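Local coordinates for protein proline iminopeptidase (Streptomyces halstedii, PDB 3WMR) that is an alpha/beta hydrolase of the S33 peptidase family, an amidohydrolase that acts on polyketide substrates and may also release N-terminal proline from peptides, at residues P20-K24 and Y36-G40; S58-L64 and H78-N84; S133-R139 and C250-Q255. One frame throughout, in Å; residues are numbered along the deposited sequence.

Contact 1: residues P20-K24 and Y36-G40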
loop_
_atom_site.group_PDB
_atom_site.type_symbol
_atom_site.label_atom_id
_atom_site.label_comp_id
_atom_site.label_asym_id
_atom_site.label_seq_id
_atom_site.Cartn_x
_atom_site.Cartn_y
_atom_site.Cartn_z
ATOM N N PRO A 20 6.744 18.054 6.122
ATOM C CA PRO A 20 7.374 18.768 7.243
ATOM C C PRO A 20 6.778 18.356 8.609
ATOM O O PRO A 20 5.806 18.959 9.052
ATOM C CB PRO A 20 7.085 20.241 6.917
ATOM C CG PRO A 20 5.827 20.205 6.108
ATOM C CD PRO A 20 5.859 18.923 5.324
ATOM N N PRO A 21 7.374 17.347 9.281
ATOM C CA PRO A 21 6.770 16.622 10.420
ATOM C C PRO A 21 6.810 17.270 11.812
ATOM O O PRO A 21 7.817 17.852 12.203
ATOM C CB PRO A 21 7.566 15.315 10.454
ATOM C CG PRO A 21 8.898 15.666 9.891
ATOM C CD PRO A 21 8.682 16.777 8.901
ATOM N N SER A 22 5.726 17.113 12.568
ATOM C CA SER A 22 5.639 17.659 13.913
ATOM C C SER A 22 6.323 16.743 14.929
ATOM O O SER A 22 6.597 17.163 16.048
ATOM C CB SER A 22 4.175 17.911 14.305
ATOM O OG SER A 22 3.506 16.707 14.667
ATOM N N ALA A 23 6.589 15.498 14.538
ATOM C CA ALA A 23 7.309 14.544 15.382
ATOM C C ALA A 23 7.771 13.335 14.560
ATOM O O ALA A 23 7.130 12.964 13.576
ATOM C CB ALA A 23 6.430 14.094 16.541
ATOM N N LYS A 24 8.895 12.740 14.957
ATOM C CA LYS A 24 9.401 11.527 14.317
ATOM C C LYS A 24 10.344 10.776 15.245
ATOM O O LYS A 24 10.909 11.353 16.167
ATOM C CB LYS A 24 10.118 11.857 13.015
ATOM C CG LYS A 24 11.411 12.636 13.195
ATOM C CD LYS A 24 12.160 12.805 11.881
ATOM C CE LYS A 24 11.330 13.578 10.867
ATOM N NZ LYS A 24 12.134 14.073 9.715
ATOM N N TYR A 36 8.406 5.961 12.688
ATOM C CA TYR A 36 7.182 6.712 12.378
ATOM C C TYR A 36 7.453 8.204 12.216
ATOM O O TYR A 36 8.523 8.714 12.554
ATOM C CB TYR A 36 6.148 6.524 13.499
ATOM C CG TYR A 36 6.502 7.326 14.737
ATOM C CD1 TYR A 36 7.358 6.803 15.700
ATOM C CD2 TYR A 36 6.018 8.622 14.919
ATOM C CE1 TYR A 36 7.717 7.537 16.819
ATOM C CE2 TYR A 36 6.372 9.365 16.035
ATOM C CZ TYR A 36 7.222 8.813 16.980
ATOM O OH TYR A 36 7.579 9.521 18.094
ATOM N N ARG A 37 6.434 8.903 11.747
ATOM C CA ARG A 37 6.466 10.354 11.610
ATOM C C ARG A 37 5.021 10.889 11.664
ATOM O O ARG A 37 4.127 10.345 11.000
ATOM C CB ARG A 37 7.162 10.697 10.286
ATOM C CG ARG A 37 6.612 11.888 9.532
ATOM C CD ARG A 37 6.544 11.637 8.038
ATOM N NE ARG A 37 7.428 12.528 7.300
ATOM C CZ ARG A 37 7.151 13.785 6.956
ATOM N NH1 ARG A 37 6.000 14.361 7.271
ATOM N NH2 ARG A 37 8.051 14.474 6.276
ATOM N N VAL A 38 4.797 11.943 12.448
ATOM C CA VAL A 38 3.499 12.617 12.503
ATOM C C VAL A 38 3.598 13.979 11.833
ATOM O O VAL A 38 4.569 14.730 12.047
ATOM C CB VAL A 38 3.011 12.820 13.952
ATOM C CG1 VAL A 38 1.646 13.491 13.962
ATOM C CG2 VAL A 38 2.970 11.494 14.706
ATOM N N THR A 39 2.606 14.294 11.008
ATOM C CA THR A 39 2.458 15.642 10.469
ATOM C C THR A 39 1.166 16.225 11.030
ATOM O O THR A 39 0.136 15.541 11.064
ATOM C CB THR A 39 2.442 15.638 8.938
ATOM O OG1 THR A 39 3.508 14.807 8.462
ATOM C CG2 THR A 39 2.622 17.042 8.402
ATOM N N GLY A 40 1.237 17.473 11.494
ATOM C CA GLY A 40 0.120 18.122 12.189
ATOM C C GLY A 40 0.083 17.747 13.661
ATOM O O GLY A 40 1.050 17.207 14.199
#
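A beta bulge interrupts the regular pairing here: Ser22 and Ala23 both face Val38, so one carbonyl serves two successive amides. Ser22 N lies 2.7 Å from Val38 O and Ala23 N 3.3 Å from the same oxygen, both as hydrogen bonds. In return Val38 N donates to Ala23 O at 2.8 Å, closing the antiparallel hydrogen-bonded pair Ala23-Val38. The next pair, Lys24-Arg37, is non-hydrogen-bonded; its CA atoms approach to 4.2 Å, and CA-H...O contacts flank it, Arg37 CA to Ala23 O at 3.3 Å and Lys24 CA to Tyr36 O at 3.4 Å. Side chains add to the pairing around the bulge. Ser22 OG donates a short 2.5 Å hydrogen bond to Gly40 O, where positive phi turns the backbone out of the strand. On the face carrying Lys24 and Arg37, the Arg37 guanidinium turns a face to Pro21, its NH2 3.5 Å from Pro21 CD, while its NH1 makes a weak 2.8 Å hydrogen bond to Thr39 OG1. Ala23 and Val38 meet on the other face, CB to CB at 4.5 Å. Strand 32-39 also pairs with strand 76-80, through Arg37 with His78 and Thr39 with Val76. The contact thus forms the open end of an antiparallel beta hairpin, strands 23-29 and 32-39, at the edge of the central sheet of an alpha/beta hydrolase fold.

Contact 2: residues S58-L64 and H78-N84; sequences STHDYLL and HYDQLGN
Residues 78-84 run from strand 76-80 into a loop, and 58-64, a loop that passes into a 3-10 segment including Leu63 and Leu64, packs on them without strand pairing, its main chain and side chains meeting side chains of 78-84. The closest CA atoms belong to Thr59 and Asp80, 5.3 Å apart. His78 comes first, extended, with chi1 m and chi2 near 80°. Its NE2 donates a straight 2.9 Å hydrogen bond to Leu63 O, and Leu64 CD2 sits over the ring face, 4.2 Å from its centroid, as a CH-pi contact. The His60 ring lies oblique to it, centroids 5.6 Å apart. Tyr79 turns its side chain away, but its carbonyl O lies 3.7 Å from His60 CB. Asp80, chi1 m, receives two hydrogen bonds at OD1: 3.0 Å from His60 N and 2.9 Å from His60 ND1, the imidazole being brought round by chi1 p. Asp80 OD2 accepts from Gly86 N, and a water donates to Asp80 OD2 (2.7 Å) and Asp61 OD2 (2.9 Å); Thr59 OG1 donates to Asp61 OD2 at 2.7 Å. Gln81 opens a type II turn through Leu82 and Gly83, the latter at phi 112°; a second water lies 2.7 Å from Gln81 O and 2.8 Å from Ser58 O. Asn84 ends the turn, its CB 4.0 Å from Ser58 O, while its ND2 bonds to Gly57 O. This packing lies beside the predicted catalytic centre of the alpha/beta hydrolase fold, Ser58 about 7 Å from Ser126, side chain to side chain. With both histidines donating, one to a carboxylate and one to a main-chain carbonyl, directed polar bonds fix the buried loop on the strand end.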
loop_
_atom_site.group_PDB
_atom_site.type_symbol
_atom_site.label_atom_id
_atom_site.label_comp_id
_atom_site.label_asym_id
_atom_site.label_seq_id
_atom_site.Cartn_x
_atom_site.Cartn_y
_atom_site.Cartn_z
ATOM N N SER A 58 7.941 -2.105 1.162
ATOM C CA SER A 58 8.112 -0.788 0.589
ATOM C C SER A 58 8.392 0.178 1.760
ATOM O O SER A 58 8.765 -0.265 2.852
ATOM C CB SER A 58 6.861 -0.427 -0.209
ATOM O OG SER A 58 7.002 0.824 -0.842
ATOM N N THR A 59 8.265 1.482 1.541
ATOM C CA THR A 59 8.439 2.439 2.616
ATOM C C THR A 59 7.377 3.523 2.509
ATOM O O THR A 59 6.650 3.595 1.518
ATOM C CB THR A 59 9.859 3.061 2.626
ATOM O OG1 THR A 59 10.085 3.820 1.420
ATOM C CG2 THR A 59 10.929 1.986 2.780
ATOM N N HIS A 60 7.296 4.358 3.535
ATOM C CA HIS A 60 6.309 5.443 3.595
ATOM C C HIS A 60 6.558 6.547 2.580
ATOM O O HIS A 60 5.669 7.358 2.317
ATOM C CB HIS A 60 6.338 6.118 4.967
ATOM C CG HIS A 60 7.442 7.128 5.114
ATOM N ND1 HIS A 60 8.747 6.774 5.390
ATOM C CD2 HIS A 60 7.439 8.476 4.986
ATOM C CE1 HIS A 60 9.498 7.862 5.431
ATOM N NE2 HIS A 60 8.728 8.907 5.185
ATOM N N ASP A 61 7.775 6.596 2.042
ATOM C CA ASP A 61 8.273 7.787 1.323
ATOM C C ASP A 61 7.394 8.211 0.158
ATOM O O ASP A 61 7.076 9.386 0.022
ATOM C CB ASP A 61 9.709 7.560 0.815
ATOM C CG ASP A 61 10.690 7.327 1.939
ATOM O OD1 ASP A 61 11.452 8.263 2.272
ATOM O OD2 ASP A 61 10.701 6.205 2.487
ATOM N N TYR A 62 7.002 7.259 -0.682
ATOM C CA TYR A 62 6.119 7.547 -1.833
ATOM C C TYR A 62 4.717 8.049 -1.443
ATOM O O TYR A 62 3.977 8.525 -2.298
ATOM C CB TYR A 62 6.010 6.321 -2.761
ATOM C CG TYR A 62 5.012 5.257 -2.290
ATOM C CD1 TYR A 62 5.334 4.396 -1.254
ATOM C CD2 TYR A 62 3.760 5.110 -2.901
ATOM C CE1 TYR A 62 4.437 3.438 -0.804
ATOM C CE2 TYR A 62 2.851 4.130 -2.460
ATOM C CZ TYR A 62 3.201 3.305 -1.405
ATOM O OH TYR A 62 2.337 2.341 -0.930
ATOM N N LEU A 63 4.352 7.935 -0.162
ATOM C CA LEU A 63 3.067 8.445 0.327
ATOM C C LEU A 63 3.160 9.854 0.913
ATOM O O LEU A 63 2.166 10.350 1.453
ATOM C CB LEU A 63 2.473 7.488 1.380
ATOM C CG LEU A 63 2.046 6.114 0.870
ATOM C CD1 LEU A 63 1.534 5.247 2.006
ATOM C CD2 LEU A 63 0.980 6.227 -0.206
ATOM N N LEU A 64 4.324 10.511 0.798
ATOM C CA LEU A 64 4.566 11.784 1.514
ATOM C C LEU A 64 3.676 12.933 1.041
ATOM O O LEU A 64 3.374 13.817 1.809
ATOM C CB LEU A 64 6.042 12.206 1.436
ATOM C CG LEU A 64 6.956 11.552 2.470
ATOM C CD1 LEU A 64 8.426 11.819 2.130
ATOM C CD2 LEU A 64 6.622 12.038 3.873
ATOM N N HIS A 78 2.689 8.754 8.986
ATOM C CA HIS A 78 3.456 7.871 8.104
ATOM C C HIS A 78 4.297 6.948 8.962
ATOM O O HIS A 78 4.774 7.360 10.016
ATOM C CB HIS A 78 4.406 8.643 7.186
ATOM C CG HIS A 78 3.726 9.387 6.084
ATOM N ND1 HIS A 78 3.117 10.608 6.278
ATOM C CD2 HIS A 78 3.596 9.109 4.768
ATOM C CE1 HIS A 78 2.621 11.038 5.133
ATOM N NE2 HIS A 78 2.898 10.147 4.201
ATOM N N TYR A 79 4.471 5.703 8.525
ATOM C CA TYR A 79 5.453 4.821 9.159
ATOM C C TYR A 79 6.037 3.757 8.224
ATOM O O TYR A 79 5.435 3.391 7.223
ATOM C CB TYR A 79 4.886 4.194 10.437
ATOM C CG TYR A 79 4.048 2.934 10.283
ATOM C CD1 TYR A 79 2.679 3.005 10.017
ATOM C CD2 TYR A 79 4.610 1.664 10.478
ATOM C CE1 TYR A 79 1.904 1.854 9.918
ATOM C CE2 TYR A 79 3.838 0.508 10.376
ATOM C CZ TYR A 79 2.483 0.608 10.094
ATOM O OH TYR A 79 1.697 -0.532 9.988
ATOM N N ASP A 80 7.232 3.287 8.570
ATOM C CA ASP A 80 7.900 2.218 7.840
ATOM C C ASP A 80 7.672 0.936 8.585
ATOM O O ASP A 80 8.013 0.822 9.753
ATOM C CB ASP A 80 9.405 2.442 7.762
ATOM C CG ASP A 80 9.782 3.576 6.849
ATOM O OD1 ASP A 80 8.980 3.965 5.971
ATOM O OD2 ASP A 80 10.901 4.070 7.024
ATOM N N GLN A 81 7.084 -0.029 7.903
ATOM C CA GLN A 81 6.886 -1.359 8.449
ATOM C C GLN A 81 8.216 -2.078 8.717
ATOM O O GLN A 81 9.249 -1.754 8.135
ATOM C CB GLN A 81 5.972 -2.158 7.515
ATOM C CG GLN A 81 4.564 -1.577 7.497
ATOM C CD GLN A 81 3.751 -1.958 6.276
ATOM O OE1 GLN A 81 3.768 -3.107 5.834
ATOM N NE2 GLN A 81 2.985 -0.998 5.760
ATOM N N LEU A 82 8.181 -3.047 9.622
ATOM C CA LEU A 82 9.401 -3.743 10.037
ATOM C C LEU A 82 10.063 -4.401 8.846
ATOM O O LEU A 82 9.395 -5.043 8.046
ATOM C CB LEU A 82 9.087 -4.811 11.079
ATOM C CG LEU A 82 10.288 -5.549 11.686
ATOM C CD1 LEU A 82 11.087 -4.615 12.588
ATOM C CD2 LEU A 82 9.837 -6.780 12.460
ATOM N N GLY A 83 11.380 -4.249 8.753
ATOM C CA GLY A 83 12.173 -4.889 7.711
ATOM C C GLY A 83 12.766 -3.908 6.719
ATOM O O GLY A 83 13.718 -4.248 6.008
ATOM N N ASN A 84 12.219 -2.697 6.647
ATOM C CA ASN A 84 12.761 -1.694 5.721
ATOM C C ASN A 84 12.630 -0.258 6.219
ATOM O O ASN A 84 11.984 0.003 7.230
ATOM C CB ASN A 84 12.114 -1.828 4.330
ATOM C CG ASN A 84 13.095 -1.555 3.198
ATOM O OD1 ASN A 84 14.288 -1.368 3.430
ATOM N ND2 ASN A 84 12.598 -1.540 1.973
HETATM O O HOH W 1 9.238 -1.135 5.457
HETATM O O HOH W 2 11.987 5.202 4.856
#

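Contact 3: residues S133-R139 and C250-Q255; sequences SVHAARR and CLPDIQ
This is a partly buried packing of a helix end against the end of a 3-10 segment, on the flank of the central sheet where helix 127-137 meets the chain that leads into strand 258-263. Residues 133-137 are helical; Arg139 leaves the helix with positive phi (59°, psi 54°). Residues 251-253 end a 3-10 segment, with Asp253 N bonded to Cys250 O (3.0 Å) and Ile254 N to Leu251 O (3.2 Å); Ile254 and Gln255 follow as loop. The nearest CA atoms are those of Ala137 and Ile254, 4.6 Å apart. Small residues permit this approach: Ala137 CB lies 3.5 Å from Cys250 CB and 3.4 Å from Cys250 O, and Ala136 CB is 3.9 Å from Ile254 CG1. Cys250 faces the helix, and with chi1 p its SG lies 3.8 Å from Ser133 O, while Ile254 (m, t) brings CD1 to 4.1 Å from Ser133 CB, and Leu251 CD2 reaches the same CB at 3.9 Å. The helix is the one that follows the nucleophile in the alpha/beta hydrolase fold, beginning just after the predicted nucleophile Ser126; its other neighbours include strand 143-149, touched by Ser133 and Ala136. Toward the end of the helix polar contacts take over. Arg139, chi1 m and then extended, donates from NE to Asp253 O at 2.8 Å, nearly linearly, and Gln255 CD lies over one face of its guanidinium, 3.3 Å from Arg139 NE. One water joins Ala136 O (2.7 Å) to Gln255 N (3.0 Å); another joins Arg139 NH2 (2.8 Å) to Pro252 O (2.9 Å).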
loop_
_atom_site.group_PDB
_atom_site.type_symbol
_atom_site.label_atom_id
_atom_site.label_comp_id
_atom_site.label_asym_id
_atom_site.label_seq_id
_atom_site.Cartn_x
_atom_site.Cartn_y
_atom_site.Cartn_z
ATOM N N SER A 133 -7.480 -4.104 5.771
ATOM C CA SER A 133 -8.742 -4.853 5.764
ATOM C C SER A 133 -8.744 -5.940 6.833
ATOM O O SER A 133 -9.754 -6.158 7.515
ATOM C CB SER A 133 -8.976 -5.508 4.405
ATOM O OG SER A 133 -9.127 -4.538 3.400
ATOM N N VAL A 134 -7.612 -6.626 6.968
ATOM C CA VAL A 134 -7.468 -7.676 7.993
ATOM C C VAL A 134 -7.636 -7.060 9.386
ATOM O O VAL A 134 -8.382 -7.562 10.238
ATOM C CB VAL A 134 -6.098 -8.391 7.875
ATOM C CG1 VAL A 134 -5.890 -9.377 9.012
ATOM C CG2 VAL A 134 -5.986 -9.106 6.537
ATOM N N HIS A 135 -6.939 -5.960 9.606
ATOM C CA HIS A 135 -7.086 -5.189 10.832
ATOM C C HIS A 135 -8.539 -4.742 11.096
ATOM O O HIS A 135 -9.039 -4.935 12.191
ATOM C CB HIS A 135 -6.168 -3.985 10.767
ATOM C CG HIS A 135 -6.259 -3.089 11.952
ATOM N ND1 HIS A 135 -5.374 -3.163 13.007
ATOM C CD2 HIS A 135 -7.125 -2.097 12.252
ATOM C CE1 HIS A 135 -5.691 -2.249 13.904
ATOM N NE2 HIS A 135 -6.750 -1.592 13.471
ATOM N N ALA A 136 -9.202 -4.155 10.094
ATOM C CA ALA A 136 -10.579 -3.690 10.237
ATOM C C ALA A 136 -11.573 -4.840 10.500
ATOM O O ALA A 136 -12.610 -4.625 11.123
ATOM C CB ALA A 136 -11.016 -2.907 9.010
ATOM N N ALA A 137 -11.240 -6.041 10.039
ATOM C CA ALA A 137 -12.139 -7.181 10.135
ATOM C C ALA A 137 -12.217 -7.729 11.562
ATOM O O ALA A 137 -13.172 -8.404 11.909
ATOM C CB ALA A 137 -11.721 -8.270 9.161
ATOM N N ARG A 138 -11.233 -7.389 12.383
ATOM C CA ARG A 138 -11.250 -7.714 13.805
ATOM C C ARG A 138 -12.077 -6.739 14.625
ATOM O O ARG A 138 -12.207 -6.906 15.834
ATOM C CB ARG A 138 -9.820 -7.750 14.337
ATOM C CG ARG A 138 -8.960 -8.717 13.554
ATOM C CD ARG A 138 -7.541 -8.778 14.076
ATOM N NE ARG A 138 -6.729 -9.918 13.601
ATOM C CZ ARG A 138 -6.824 -10.568 12.432
ATOM N NH1 ARG A 138 -7.702 -10.243 11.486
ATOM N NH2 ARG A 138 -5.982 -11.566 12.192
ATOM N N ARG A 139 -12.611 -5.707 13.973
ATOM C CA ARG A 139 -13.544 -4.785 14.589
ATOM C C ARG A 139 -12.957 -4.086 15.814
ATOM O O ARG A 139 -13.554 -4.121 16.897
ATOM C CB ARG A 139 -14.865 -5.512 14.943
ATOM C CG ARG A 139 -15.600 -6.039 13.712
ATOM C CD ARG A 139 -16.844 -6.847 14.080
ATOM N NE ARG A 139 -17.658 -7.162 12.907
ATOM C CZ ARG A 139 -18.839 -7.785 12.936
ATOM N NH1 ARG A 139 -19.375 -8.170 14.086
ATOM N NH2 ARG A 139 -19.494 -8.033 11.806
ATOM N N CYS A 250 -12.472 -12.208 5.256
ATOM C CA CYS A 250 -12.679 -11.313 6.386
ATOM C C CYS A 250 -13.505 -10.059 6.036
ATOM O O CYS A 250 -13.981 -9.378 6.936
ATOM C CB CYS A 250 -11.346 -10.940 6.999
ATOM S SG CYS A 250 -10.517 -9.645 6.073
ATOM N N LEU A 251 -13.724 -9.798 4.747
ATOM C CA LEU A 251 -14.364 -8.559 4.299
ATOM C C LEU A 251 -15.792 -8.343 4.793
ATOM O O LEU A 251 -16.159 -7.205 5.094
ATOM C CB LEU A 251 -14.305 -8.404 2.758
ATOM C CG LEU A 251 -12.911 -8.367 2.103
ATOM C CD1 LEU A 251 -12.989 -8.180 0.592
ATOM C CD2 LEU A 251 -12.017 -7.306 2.705
ATOM N N PRO A 252 -16.599 -9.424 4.909
ATOM C CA PRO A 252 -17.941 -9.210 5.440
ATOM C C PRO A 252 -17.961 -8.696 6.875
ATOM O O PRO A 252 -18.980 -8.171 7.293
ATOM C CB PRO A 252 -18.595 -10.620 5.365
ATOM C CG PRO A 252 -17.812 -11.341 4.321
ATOM C CD PRO A 252 -16.403 -10.820 4.458
ATOM N N ASP A 253 -16.861 -8.844 7.616
ATOM C CA ASP A 253 -16.813 -8.452 9.030
ATOM C C ASP A 253 -16.443 -6.983 9.261
ATOM O O ASP A 253 -16.481 -6.493 10.401
ATOM C CB ASP A 253 -15.830 -9.344 9.790
ATOM C CG ASP A 253 -16.322 -10.799 9.925
ATOM O OD1 ASP A 253 -17.533 -11.079 9.787
ATOM O OD2 ASP A 253 -15.470 -11.671 10.160
ATOM N N ILE A 254 -16.059 -6.284 8.198
ATOM C CA ILE A 254 -15.688 -4.864 8.300
ATOM C C ILE A 254 -16.948 -4.028 8.504
ATOM O O ILE A 254 -17.830 -4.001 7.633
ATOM C CB ILE A 254 -14.903 -4.398 7.054
ATOM C CG1 ILE A 254 -13.554 -5.121 6.983
ATOM C CG2 ILE A 254 -14.683 -2.894 7.088
ATOM C CD1 ILE A 254 -12.836 -4.998 5.654
ATOM N N GLN A 255 -17.029 -3.358 9.649
ATOM C CA GLN A 255 -18.228 -2.599 10.038
ATOM C C GLN A 255 -18.150 -1.110 9.708
ATOM O O GLN A 255 -19.179 -0.421 9.632
ATOM C CB GLN A 255 -18.462 -2.731 11.536
ATOM C CG GLN A 255 -18.897 -4.122 11.951
ATOM C CD GLN A 255 -19.043 -4.264 13.461
ATOM O OE1 GLN A 255 -18.189 -3.818 14.216
ATOM N NE2 GLN A 255 -20.117 -4.909 13.901
HETATM O O HOH W 3 -14.592 -2.783 11.240
HETATM O O HOH W 4 -19.663 -6.390 9.488
#

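The three contacts illustrate how chemistry follows position in a fold. Contact 1 lies at the surface and relies on main-chain strand pairing; contact 2 is buried and relies on two histidines, a carboxylate and bridging waters; contact 3, partly buried and also water-bridged, combines apolar packing of small residues with an exposed arginine. Contacts 1 and 2 share the sheet and touch directly: Arg37 N lies 2.9 Å from His78 O, probably hydrogen-bonded, and Leu64 CD2 packs 3.6 Å from Arg37 NE. Contact 3 stands apart, its centre about 23 Å from that of contact 2 and 28 Å from that of contact 1, and joins the end of a helix to a 3-10 segment and the loop after it.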